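Local structure of outer membrane protein SusF (Bacteroides thetaiotaomicron, 4FE9) at residues T294-F299 and T429-F434; G340-G345 and K361-E366; W349-V354 and I414-K419; Y371-T376 and D382-E387. The protein binds starch at the cell surface through carbohydrate-binding modules, ahead of transport of the polysaccharide into the periplasm for degradation. All coordinates share one frame; numbering follows the deposited sequence.

Interaction 1 (T294-F299 and T429-F434). With EDO (1,2-ethanediol), chain F.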
# COMPACT_ATOMS: atom_id res chain seq x y z
N THR A 294 3.00 -2.54 14.22
CA THR A 294 4.29 -1.95 13.90
C THR A 294 5.30 -2.09 15.02
O THR A 294 4.96 -1.94 16.22
CB THR A 294 4.15 -0.50 13.48
OG1 THR A 294 3.79 0.30 14.62
CG2 THR A 294 3.09 -0.36 12.43
N PHE A 295 6.56 -2.36 14.64
CA PHE A 295 7.59 -2.85 15.57
C PHE A 295 8.94 -2.32 15.12
O PHE A 295 9.09 -1.92 13.96
CB PHE A 295 7.64 -4.39 15.59
CG PHE A 295 6.37 -5.02 15.96
CD1 PHE A 295 6.10 -5.33 17.27
CD2 PHE A 295 5.46 -5.39 14.99
CE1 PHE A 295 4.88 -5.90 17.63
CE2 PHE A 295 4.26 -5.99 15.32
CZ PHE A 295 3.95 -6.23 16.64
N TRP A 296 9.90 -2.32 16.03
CA TRP A 296 11.25 -1.89 15.72
C TRP A 296 12.28 -2.59 16.61
O TRP A 296 11.94 -3.24 17.62
CB TRP A 296 11.39 -0.37 15.79
CG TRP A 296 11.28 0.20 17.22
CD1 TRP A 296 10.13 0.42 17.94
CD2 TRP A 296 12.37 0.44 18.14
NE1 TRP A 296 10.43 0.78 19.25
CE2 TRP A 296 11.80 0.85 19.37
CE3 TRP A 296 13.75 0.26 18.06
CZ2 TRP A 296 12.57 1.19 20.46
CZ3 TRP A 296 14.53 0.66 19.12
CH2 TRP A 296 13.94 1.13 20.31
N GLY A 297 13.53 -2.60 16.14
CA GLY A 297 14.62 -3.07 16.95
C GLY A 297 15.92 -2.51 16.44
O GLY A 297 16.00 -2.08 15.29
N ILE A 298 16.93 -2.50 17.29
CA ILE A 298 18.29 -2.21 16.81
C ILE A 298 19.16 -3.44 16.89
O ILE A 298 19.14 -4.16 17.89
CB ILE A 298 18.92 -1.07 17.56
CG1 ILE A 298 18.33 0.24 17.04
CG2 ILE A 298 20.46 -1.07 17.38
CD1 ILE A 298 18.67 1.45 17.87
N PHE A 299 19.67 -3.85 15.72
CA PHE A 299 20.26 -5.17 15.56
C PHE A 299 21.57 -5.05 14.78
O PHE A 299 21.79 -4.06 14.06
CB PHE A 299 19.32 -6.12 14.82
CG PHE A 299 18.06 -6.43 15.56
CD1 PHE A 299 18.07 -7.24 16.70
CD2 PHE A 299 16.83 -6.01 15.05
CE1 PHE A 299 16.90 -7.53 17.38
CE2 PHE A 299 15.64 -6.30 15.73
CZ PHE A 299 15.67 -7.13 16.85
N THR A 429 8.64 5.51 20.58
CA THR A 429 9.72 4.55 20.51
C THR A 429 10.82 4.98 21.46
O THR A 429 11.94 5.33 21.04
CB THR A 429 10.28 4.39 19.03
OG1 THR A 429 10.71 5.66 18.53
CG2 THR A 429 9.18 3.83 18.08
N GLU A 430 10.50 5.02 22.74
CA GLU A 430 11.48 5.45 23.71
C GLU A 430 11.74 4.37 24.72
O GLU A 430 11.06 3.31 24.73
CB GLU A 430 11.06 6.78 24.40
CG GLU A 430 9.88 6.62 25.43
CD GLU A 430 9.80 7.77 26.43
OE1 GLU A 430 10.89 8.30 26.85
OE2 GLU A 430 8.66 8.07 26.89
N PHE A 431 12.84 4.53 25.44
CA PHE A 431 13.22 3.55 26.42
C PHE A 431 14.19 4.18 27.43
O PHE A 431 14.51 5.38 27.38
CB PHE A 431 13.89 2.36 25.72
CG PHE A 431 15.05 2.75 24.87
CD1 PHE A 431 16.32 2.81 25.41
CD2 PHE A 431 14.85 3.17 23.56
CE1 PHE A 431 17.40 3.20 24.63
CE2 PHE A 431 15.92 3.54 22.77
CZ PHE A 431 17.19 3.59 23.32
N ILE A 432 14.56 3.39 28.40
CA ILE A 432 15.42 3.84 29.50
C ILE A 432 16.14 2.60 30.09
O ILE A 432 15.97 1.48 29.59
CB ILE A 432 14.57 4.61 30.58
CG1 ILE A 432 15.44 5.52 31.46
CG2 ILE A 432 13.73 3.62 31.42
CD1 ILE A 432 16.18 6.58 30.70
N ILE A 433 16.99 2.81 31.09
CA ILE A 433 17.64 1.69 31.82
C ILE A 433 17.12 1.59 33.26
O ILE A 433 17.13 2.59 33.98
CB ILE A 433 19.18 1.89 31.89
CG1 ILE A 433 19.78 1.81 30.51
CG2 ILE A 433 19.83 0.88 32.78
CD1 ILE A 433 20.15 3.14 30.00
N PHE A 434 16.69 0.39 33.67
CA PHE A 434 16.41 0.10 35.09
C PHE A 434 17.21 -1.12 35.46
O PHE A 434 17.08 -2.17 34.82
CB PHE A 434 14.91 -0.24 35.32
CG PHE A 434 13.94 0.91 35.00
CD1 PHE A 434 14.05 2.15 35.67
CD2 PHE A 434 12.77 0.66 34.24
CE1 PHE A 434 13.08 3.18 35.47
CE2 PHE A 434 11.81 1.66 34.04
CZ PHE A 434 11.99 2.95 34.64
C1 EDO F . 16.47 -4.61 20.26
O1 EDO F . 16.46 -3.23 19.89
C2 EDO F . 15.05 -5.12 20.16
O2 EDO F . 15.02 -6.48 20.60

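Interaction 2 (G340-G345 and K361-E366). With GLC (alpha-D-glucopyranose), chain C.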
# COMPACT_ATOMS: atom_id res chain seq x y z
N GLY A 340 13.29 -15.95 -0.77
CA GLY A 340 12.21 -15.45 0.09
C GLY A 340 12.70 -15.03 1.46
O GLY A 340 11.95 -14.41 2.23
N ASN A 341 13.95 -15.38 1.78
CA ASN A 341 14.64 -14.80 2.93
C ASN A 341 15.00 -13.39 2.63
O ASN A 341 15.29 -13.06 1.48
CB ASN A 341 15.93 -15.57 3.21
CG ASN A 341 15.69 -16.96 3.72
OD1 ASN A 341 14.56 -17.34 4.05
ND2 ASN A 341 16.77 -17.71 3.89
N LEU A 342 15.11 -12.57 3.68
CA LEU A 342 15.69 -11.26 3.53
C LEU A 342 17.20 -11.28 3.82
O LEU A 342 17.64 -11.65 4.93
CB LEU A 342 15.00 -10.25 4.43
CG LEU A 342 15.56 -8.84 4.34
CD1 LEU A 342 15.32 -8.25 2.98
CD2 LEU A 342 14.99 -7.94 5.42
N LYS A 343 17.98 -10.88 2.82
CA LYS A 343 19.44 -10.94 2.91
C LYS A 343 20.01 -9.54 3.08
O LYS A 343 19.64 -8.61 2.36
CB LYS A 343 20.04 -11.62 1.68
CG LYS A 343 21.58 -11.45 1.54
CD LYS A 343 22.20 -12.58 0.70
CE LYS A 343 23.36 -12.08 -0.15
NZ LYS A 343 23.63 -13.00 -1.32
N VAL A 344 20.83 -9.37 4.10
CA VAL A 344 21.44 -8.10 4.32
C VAL A 344 22.86 -8.15 3.73
O VAL A 344 23.59 -9.12 3.96
CB VAL A 344 21.52 -7.79 5.85
CG1 VAL A 344 22.11 -6.41 6.05
CG2 VAL A 344 20.13 -7.88 6.48
N GLY A 345 23.20 -7.17 2.91
CA GLY A 345 24.44 -7.23 2.13
C GLY A 345 25.61 -6.46 2.75
O GLY A 345 26.78 -6.86 2.60
N LYS A 361 2.71 -6.05 4.25
CA LYS A 361 3.92 -5.97 5.05
C LYS A 361 4.86 -4.85 4.55
O LYS A 361 4.96 -4.61 3.33
CB LYS A 361 4.64 -7.32 5.05
CG LYS A 361 3.79 -8.46 5.58
CD LYS A 361 4.09 -9.74 4.88
CE LYS A 361 3.11 -10.83 5.30
NZ LYS A 361 2.93 -11.79 4.18
N VAL A 362 5.48 -4.14 5.48
CA VAL A 362 6.55 -3.19 5.16
C VAL A 362 7.77 -3.49 6.05
O VAL A 362 7.61 -3.82 7.23
CB VAL A 362 6.08 -1.72 5.40
CG1 VAL A 362 7.20 -0.75 5.19
CG2 VAL A 362 4.92 -1.40 4.48
N ILE A 363 8.95 -3.57 5.45
CA ILE A 363 10.21 -3.68 6.21
C ILE A 363 11.12 -2.56 5.80
O ILE A 363 11.21 -2.26 4.61
CB ILE A 363 10.88 -5.02 5.94
CG1 ILE A 363 9.99 -6.15 6.41
CG2 ILE A 363 12.27 -5.09 6.60
CD1 ILE A 363 10.41 -7.54 5.89
N GLU A 364 11.58 -1.75 6.77
CA GLU A 364 12.59 -0.70 6.52
C GLU A 364 13.85 -0.93 7.35
O GLU A 364 13.77 -1.43 8.48
CB GLU A 364 12.02 0.69 6.79
CG GLU A 364 10.78 1.03 5.96
CD GLU A 364 11.10 1.25 4.46
OE1 GLU A 364 10.90 0.31 3.64
OE2 GLU A 364 11.57 2.35 4.12
N PHE A 365 15.02 -0.74 6.73
CA PHE A 365 16.28 -0.56 7.45
C PHE A 365 16.71 0.86 7.43
O PHE A 365 16.71 1.50 6.37
CB PHE A 365 17.36 -1.41 6.84
CG PHE A 365 17.28 -2.83 7.21
CD1 PHE A 365 16.10 -3.54 7.04
CD2 PHE A 365 18.40 -3.49 7.71
CE1 PHE A 365 16.02 -4.88 7.39
CE2 PHE A 365 18.34 -4.83 8.06
CZ PHE A 365 17.14 -5.53 7.90
N GLU A 366 17.10 1.38 8.58
CA GLU A 366 17.41 2.80 8.73
C GLU A 366 18.70 3.01 9.53
O GLU A 366 19.18 2.10 10.14
CB GLU A 366 16.27 3.50 9.43
CG GLU A 366 15.09 3.81 8.50
CD GLU A 366 13.82 4.19 9.25
OE1 GLU A 366 13.87 5.15 10.08
OE2 GLU A 366 12.78 3.56 8.99
C1 GLC C . 14.19 -21.33 7.11
C2 GLC C . 14.93 -20.56 6.04
C3 GLC C . 15.72 -21.52 5.13
C4 GLC C . 16.63 -22.41 5.93
C5 GLC C . 15.77 -23.16 6.95
C6 GLC C . 16.62 -24.04 7.86
O2 GLC C . 13.95 -19.91 5.25
O3 GLC C . 16.49 -20.76 4.19
O4 GLC C . 17.27 -23.34 5.04
O5 GLC C . 15.07 -22.24 7.78
O6 GLC C . 15.75 -24.92 8.57

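Interaction 3 (W349-V354 and I414-K419)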
# COMPACT_ATOMS: atom_id res chain seq x y z
N TRP A 349 25.16 -1.99 12.24
CA TRP A 349 23.99 -1.78 13.10
C TRP A 349 22.92 -1.06 12.32
O TRP A 349 23.17 -0.02 11.73
CB TRP A 349 24.38 -0.94 14.35
CG TRP A 349 25.21 -1.73 15.37
CD1 TRP A 349 26.58 -1.79 15.45
CD2 TRP A 349 24.72 -2.62 16.39
NE1 TRP A 349 26.96 -2.74 16.39
CE2 TRP A 349 25.84 -3.16 17.06
CE3 TRP A 349 23.44 -2.95 16.84
CZ2 TRP A 349 25.72 -4.06 18.11
CZ3 TRP A 349 23.32 -3.82 17.91
CH2 TRP A 349 24.46 -4.36 18.54
N TYR A 350 21.68 -1.57 12.41
CA TYR A 350 20.54 -0.95 11.75
C TYR A 350 19.33 -0.87 12.69
O TYR A 350 19.10 -1.78 13.46
CB TYR A 350 20.14 -1.77 10.51
CG TYR A 350 21.24 -1.83 9.44
CD1 TYR A 350 21.51 -0.74 8.65
CD2 TYR A 350 21.98 -2.98 9.25
CE1 TYR A 350 22.52 -0.78 7.69
CE2 TYR A 350 22.98 -3.04 8.27
CZ TYR A 350 23.22 -1.94 7.49
OH TYR A 350 24.23 -1.98 6.53
N LEU A 351 18.63 0.24 12.65
CA LEU A 351 17.23 0.30 13.12
C LEU A 351 16.31 -0.39 12.12
O LEU A 351 16.15 0.08 10.97
CB LEU A 351 16.78 1.77 13.32
CG LEU A 351 15.34 1.92 13.91
CD1 LEU A 351 15.20 3.14 14.80
CD2 LEU A 351 14.30 1.96 12.85
N VAL A 352 15.81 -1.56 12.50
CA VAL A 352 14.87 -2.28 11.69
C VAL A 352 13.43 -1.88 12.07
O VAL A 352 13.05 -1.90 13.25
CB VAL A 352 15.04 -3.77 11.90
CG1 VAL A 352 14.00 -4.53 11.13
CG2 VAL A 352 16.46 -4.22 11.46
N TYR A 353 12.65 -1.48 11.07
CA TYR A 353 11.25 -1.11 11.26
C TYR A 353 10.33 -2.00 10.43
O TYR A 353 10.57 -2.18 9.23
CB TYR A 353 11.08 0.35 10.88
CG TYR A 353 9.65 0.82 10.79
CD1 TYR A 353 8.91 0.66 9.63
CD2 TYR A 353 9.07 1.52 11.84
CE1 TYR A 353 7.62 1.17 9.51
CE2 TYR A 353 7.80 2.04 11.74
CZ TYR A 353 7.07 1.84 10.58
OH TYR A 353 5.78 2.33 10.49
N VAL A 354 9.35 -2.65 11.08
CA VAL A 354 8.49 -3.64 10.43
C VAL A 354 6.99 -3.32 10.72
O VAL A 354 6.61 -2.98 11.86
CB VAL A 354 8.78 -5.08 10.89
CG1 VAL A 354 7.88 -6.09 10.13
CG2 VAL A 354 10.25 -5.45 10.71
N ILE A 414 15.64 8.71 26.48
CA ILE A 414 16.34 8.19 25.29
C ILE A 414 15.28 7.72 24.27
O ILE A 414 14.24 7.13 24.66
CB ILE A 414 17.23 6.98 25.64
CG1 ILE A 414 17.91 7.18 27.01
CG2 ILE A 414 18.29 6.73 24.53
CD1 ILE A 414 18.46 5.89 27.60
N CYS A 415 15.54 7.95 22.98
CA CYS A 415 14.69 7.39 21.94
C CYS A 415 15.43 7.04 20.63
O CYS A 415 16.62 7.36 20.45
CB CYS A 415 13.51 8.31 21.64
SG CYS A 415 13.97 9.82 20.73
N VAL A 416 14.74 6.28 19.77
CA VAL A 416 14.91 6.37 18.32
C VAL A 416 13.72 7.11 17.73
O VAL A 416 12.81 7.50 18.46
CB VAL A 416 15.00 4.98 17.70
CG1 VAL A 416 16.20 4.21 18.26
CG2 VAL A 416 13.71 4.21 17.96
N ASN A 417 13.76 7.38 16.43
CA ASN A 417 12.62 7.95 15.72
C ASN A 417 12.64 7.49 14.26
O ASN A 417 13.27 8.10 13.43
CB ASN A 417 12.67 9.48 15.78
CG ASN A 417 11.47 10.15 15.04
OD1 ASN A 417 11.66 11.00 14.15
ND2 ASN A 417 10.23 9.81 15.46
N PRO A 418 11.89 6.42 13.94
CA PRO A 418 11.81 5.96 12.53
C PRO A 418 11.23 7.00 11.56
O PRO A 418 10.50 7.90 11.97
CB PRO A 418 10.89 4.72 12.61
CG PRO A 418 10.87 4.35 14.13
CD PRO A 418 11.00 5.66 14.83
N LYS A 419 11.58 6.87 10.28
CA LYS A 419 11.04 7.76 9.24
C LYS A 419 9.55 7.88 9.37
O LYS A 419 9.00 8.96 9.18
CB LYS A 419 11.38 7.23 7.83
CG LYS A 419 12.67 7.80 7.24
CD LYS A 419 13.67 8.19 8.36
CE LYS A 419 14.97 8.83 7.80
NZ LYS A 419 15.98 9.07 8.90

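Interaction 4 (Y371-T376 and D382-E387). With NA (sodium ion), chain I.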
# COMPACT_ATOMS: atom_id res chain seq x y z
N TYR A 371 18.97 8.79 20.32
CA TYR A 371 19.04 10.18 20.73
C TYR A 371 18.84 10.37 22.23
O TYR A 371 17.87 9.85 22.81
CB TYR A 371 18.03 11.01 19.99
CG TYR A 371 18.29 11.16 18.50
CD1 TYR A 371 19.03 12.23 18.01
CD2 TYR A 371 17.62 10.34 17.57
CE1 TYR A 371 19.14 12.46 16.65
CE2 TYR A 371 17.74 10.54 16.22
CZ TYR A 371 18.50 11.61 15.75
OH TYR A 371 18.64 11.82 14.41
N LEU A 372 19.66 11.24 22.81
CA LEU A 372 19.40 11.80 24.12
C LEU A 372 18.32 12.86 24.03
O LEU A 372 18.33 13.72 23.14
CB LEU A 372 20.67 12.38 24.72
CG LEU A 372 20.66 12.61 26.23
CD1 LEU A 372 20.63 11.25 26.99
CD2 LEU A 372 21.90 13.45 26.65
N MET A 373 17.36 12.80 24.95
CA MET A 373 16.26 13.76 24.96
C MET A 373 16.10 14.35 26.35
O MET A 373 16.39 13.70 27.35
CB MET A 373 14.95 13.07 24.56
CG MET A 373 15.02 12.35 23.23
SD MET A 373 14.86 13.53 21.90
CE MET A 373 13.24 14.27 22.22
N GLY A 374 15.54 15.54 26.39
CA GLY A 374 15.08 16.13 27.63
C GLY A 374 16.21 16.87 28.29
O GLY A 374 17.01 17.55 27.62
N ASP A 375 16.26 16.79 29.61
CA ASP A 375 16.83 17.86 30.39
C ASP A 375 18.36 17.81 30.35
O ASP A 375 19.03 18.84 30.43
CB ASP A 375 16.34 17.77 31.82
CG ASP A 375 14.99 18.47 32.02
OD1 ASP A 375 14.61 19.30 31.17
OD2 ASP A 375 14.39 18.28 33.11
N THR A 376 18.89 16.60 30.18
CA THR A 376 20.31 16.39 30.16
C THR A 376 20.93 16.55 28.77
O THR A 376 22.16 16.46 28.63
CB THR A 376 20.71 15.03 30.77
OG1 THR A 376 20.30 13.97 29.91
CG2 THR A 376 20.07 14.85 32.13
N ASP A 382 14.42 21.95 24.09
CA ASP A 382 14.19 23.00 23.13
C ASP A 382 14.84 22.71 21.77
O ASP A 382 14.36 23.15 20.74
CB ASP A 382 14.63 24.35 23.69
CG ASP A 382 13.43 25.24 24.03
OD1 ASP A 382 12.88 25.10 25.15
OD2 ASP A 382 12.94 25.93 23.11
N ALA A 383 15.84 21.85 21.78
CA ALA A 383 16.33 21.25 20.56
C ALA A 383 16.20 19.77 20.69
O ALA A 383 16.76 19.18 21.59
CB ALA A 383 17.79 21.63 20.35
N GLN A 384 15.41 19.16 19.80
CA GLN A 384 15.03 17.74 19.91
C GLN A 384 15.48 16.95 18.70
O GLN A 384 15.15 17.31 17.58
CB GLN A 384 13.50 17.59 20.06
CG GLN A 384 12.96 17.84 21.47
CD GLN A 384 11.43 17.81 21.50
OE1 GLN A 384 10.79 17.05 20.77
NE2 GLN A 384 10.83 18.69 22.30
N LEU A 385 16.03 15.77 18.94
CA LEU A 385 16.46 14.87 17.87
C LEU A 385 17.56 15.52 17.00
O LEU A 385 17.60 15.31 15.80
CB LEU A 385 15.26 14.44 16.99
CG LEU A 385 14.11 13.59 17.55
CD1 LEU A 385 13.10 13.21 16.43
CD2 LEU A 385 14.61 12.35 18.25
N VAL A 386 18.40 16.35 17.61
CA VAL A 386 19.42 17.08 16.86
C VAL A 386 20.75 16.37 16.91
O VAL A 386 20.90 15.35 17.59
CB VAL A 386 19.57 18.53 17.34
CG1 VAL A 386 18.36 19.34 16.91
CG2 VAL A 386 19.75 18.57 18.88
N GLU A 387 21.66 16.80 16.03
CA GLU A 387 22.94 16.12 15.83
C GLU A 387 23.76 15.95 17.14
O GLU A 387 24.43 14.94 17.34
CB GLU A 387 23.77 16.90 14.80
CG GLU A 387 25.00 16.18 14.26
CD GLU A 387 25.66 16.94 13.08
OE1 GLU A 387 25.33 18.14 12.89
OE2 GLU A 387 26.47 16.33 12.33
NA NA I . 18.18 18.55 23.11
O HOH W 1 17.18 15.85 21.59
O HOH W 2 15.56 16.74 23.76

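Interaction 1 (T294-F299 and T429-F434)
W296 and T429 meet because each turns its side chain inward from its own segment: chi1 of W296 is 69°, which sets CG between the backbone N and the carbonyl carbon and stands the indole off its strand, and T429 (chi1 57°) places CG2 beside its own backbone N, over the pyrrole side of that indole. T429 CB then lies 4.0 Å from the centroid of the five-membered ring of W296, 29° off the ring normal, a CH-pi contact over one face. The methyl T429 CG2 comes within 3.5 Å of W296 NE1. At the far end of the indole, W296 CH2 packs at 3.9 Å against F431 CD2; the phenyl carbon sits near the indole plane, at its edge, and the two side chains cross at about a right angle. T429 OG1 donates to V416 O. I298 N donates to O1 of a 1,2-ethanediol molecule at 2.7 Å, and Y440 OH also holds this molecule, which probably comes from the crystallisation liquor. No backbone bond joins the segments: W296 of strand 294-301 in module 2 packs on T429 and F431 of module 3, part of a buried interface between two beta-sheet modules.

Interaction 2 (G340-G345 and K361-E366)
L342 and F365 reach for each other from opposite directions between two strands of one carbohydrate-binding module. From CB, which points toward the 361-366 strand, the L342 chain runs to CG anti to the backbone N (chi1 180°), and this carries the CD2 branch toward that strand. Across to 361-366, CD2 does the touching: it lies 3.8 Å from F365 CE1 and 4.1 Å from I363 CG2, so one methyl rests against both inward-facing side chains of the other strand. V344, two residues on, adds its CG2 at 3.9 Å from F365 CE2. The two methyls thus meet CE1 and CE2 of the ring, and both lie 4.1 Å from its CZ; each approaches obliquely. On its own strand, I363 CG2 lies in the plane of the F365 ring, at its edge. The contact is wholly apolar, and all four residues are buried.

N341, whose side chain leaves the core, belongs to the glycan pocket. Its OD1 accepts from O2 of a bound glucose at 2.9 Å, while ND2 donates to O3 of the same sugar at 3.1 Å; Q306 OE1 also bonds to this ND2 and helps to fix the amide.

Strand 341-343 pairs with 306-310 and strand 360-366 with 348-357, far apart in the order of one antiparallel sheet that curves so that they face each other. L342 also touches V307 and F321, while F365 meets the ring of F301, on strand 294-301, and A333 of helix 327-333.

Interaction 3 (W349-V354 and I414-K419)
This contact lies in the interface between carbohydrate-binding modules 2 and 3, where strand 348-357 of the former meets V416 and P418 of the latter, in the chain that leads on from strand 410-415. L351 and V416 reach toward each other tip to tip. With CG of L351 anti to its backbone N (chi1 -176°), the CD1 methyl is directed at the beta carbon of V416, and L351 CD1 stands only 3.4 Å from V416 CB, closer than usual for two carbons. The same methyl has both branches of the valine beside it, V416 CG2 at 3.7 Å and V416 CG1 at 3.8 Å, so it is seated against the branch point and not against a single methyl. The other leucine branch, CD2, makes a looser approach to P418 CG at 4.4 Å.

Two residues along the strand, Y353 receives the proline. P418 CB is 3.8 Å from Y353 CD2, and P418 CG lies 4.1 Å from the same ring atom; the side chains cross at about a right angle, and the proline approaches the ring obliquely, along its CD2 side. All four residues are buried.

A polar bond lies beside this apolar patch: E366, on the strand next to 348-357, accepts from K419 N with its carboxylate. I298, on the other neighbouring strand, also packs against V416. Alternate residues of a strand, L351 and Y353, thus offer one sheet face of module 2 to V416 and P418 of the next module, the apolar packing of a buried module-module interface.

Interaction 4 (Y371-T376 and D382-E387)
The loop that carries a sodium site in module 3 folds back here on the first strand of that module. A383 O binds the sodium ion at 2.2 Å; Y378 O, G380 O, S377 OG and D389 OD2 complete the site. Past the metal, L385 lies over one face of Y371, with its CA 4.0 Å from the ring centroid and 26° off the normal, a CH-pi contact. L385 CD2 packs on the same ring at 3.7 Å from Y371 CD2, the two side chains crossing at about a right angle, while V386 O comes to the ring edge in its plane, 3.5 Å from Y371 CE1. Strand 371-374 pairs with 410-415 in the antiparallel sheet of this module, and the loop packs on both, L385 also touching C415 of strand 410-415. M373 is bent at chi2 (-80°) and chi3, which turns its end toward the loop: SD meets L385 CD2 at 3.8 Å, and CE meets Q384 CG at 3.7 Å. The backbones are bridged by water instead of direct bonds. One water accepts from L385 N and probably donates to L372 O, 2.9 Å from each; a second accepts from G374 N and reaches A383 O only weakly.

Overall arrangement
Interactions 1 and 3 are two parts of one buried interface between modules 2 and 3, with centres about 8 Å apart; their strands 294-301 and 348-357 are sheet neighbours, as are 430-434 and 410-415. Interaction 2 is also buried but lies within module 2, tied to interaction 3 by a probable bond from E364 N to Y353 O. Interaction 4 is a surface contact within module 3, joined to interaction 3 where Y371 N meets C415 O. All three buried contacts are apolar, and interactions 1 and 4 have CH-pi contacts; the surface loop of interaction 4 also uses waters and a sodium ion, while beside interaction 2 an asparagine binds glucose.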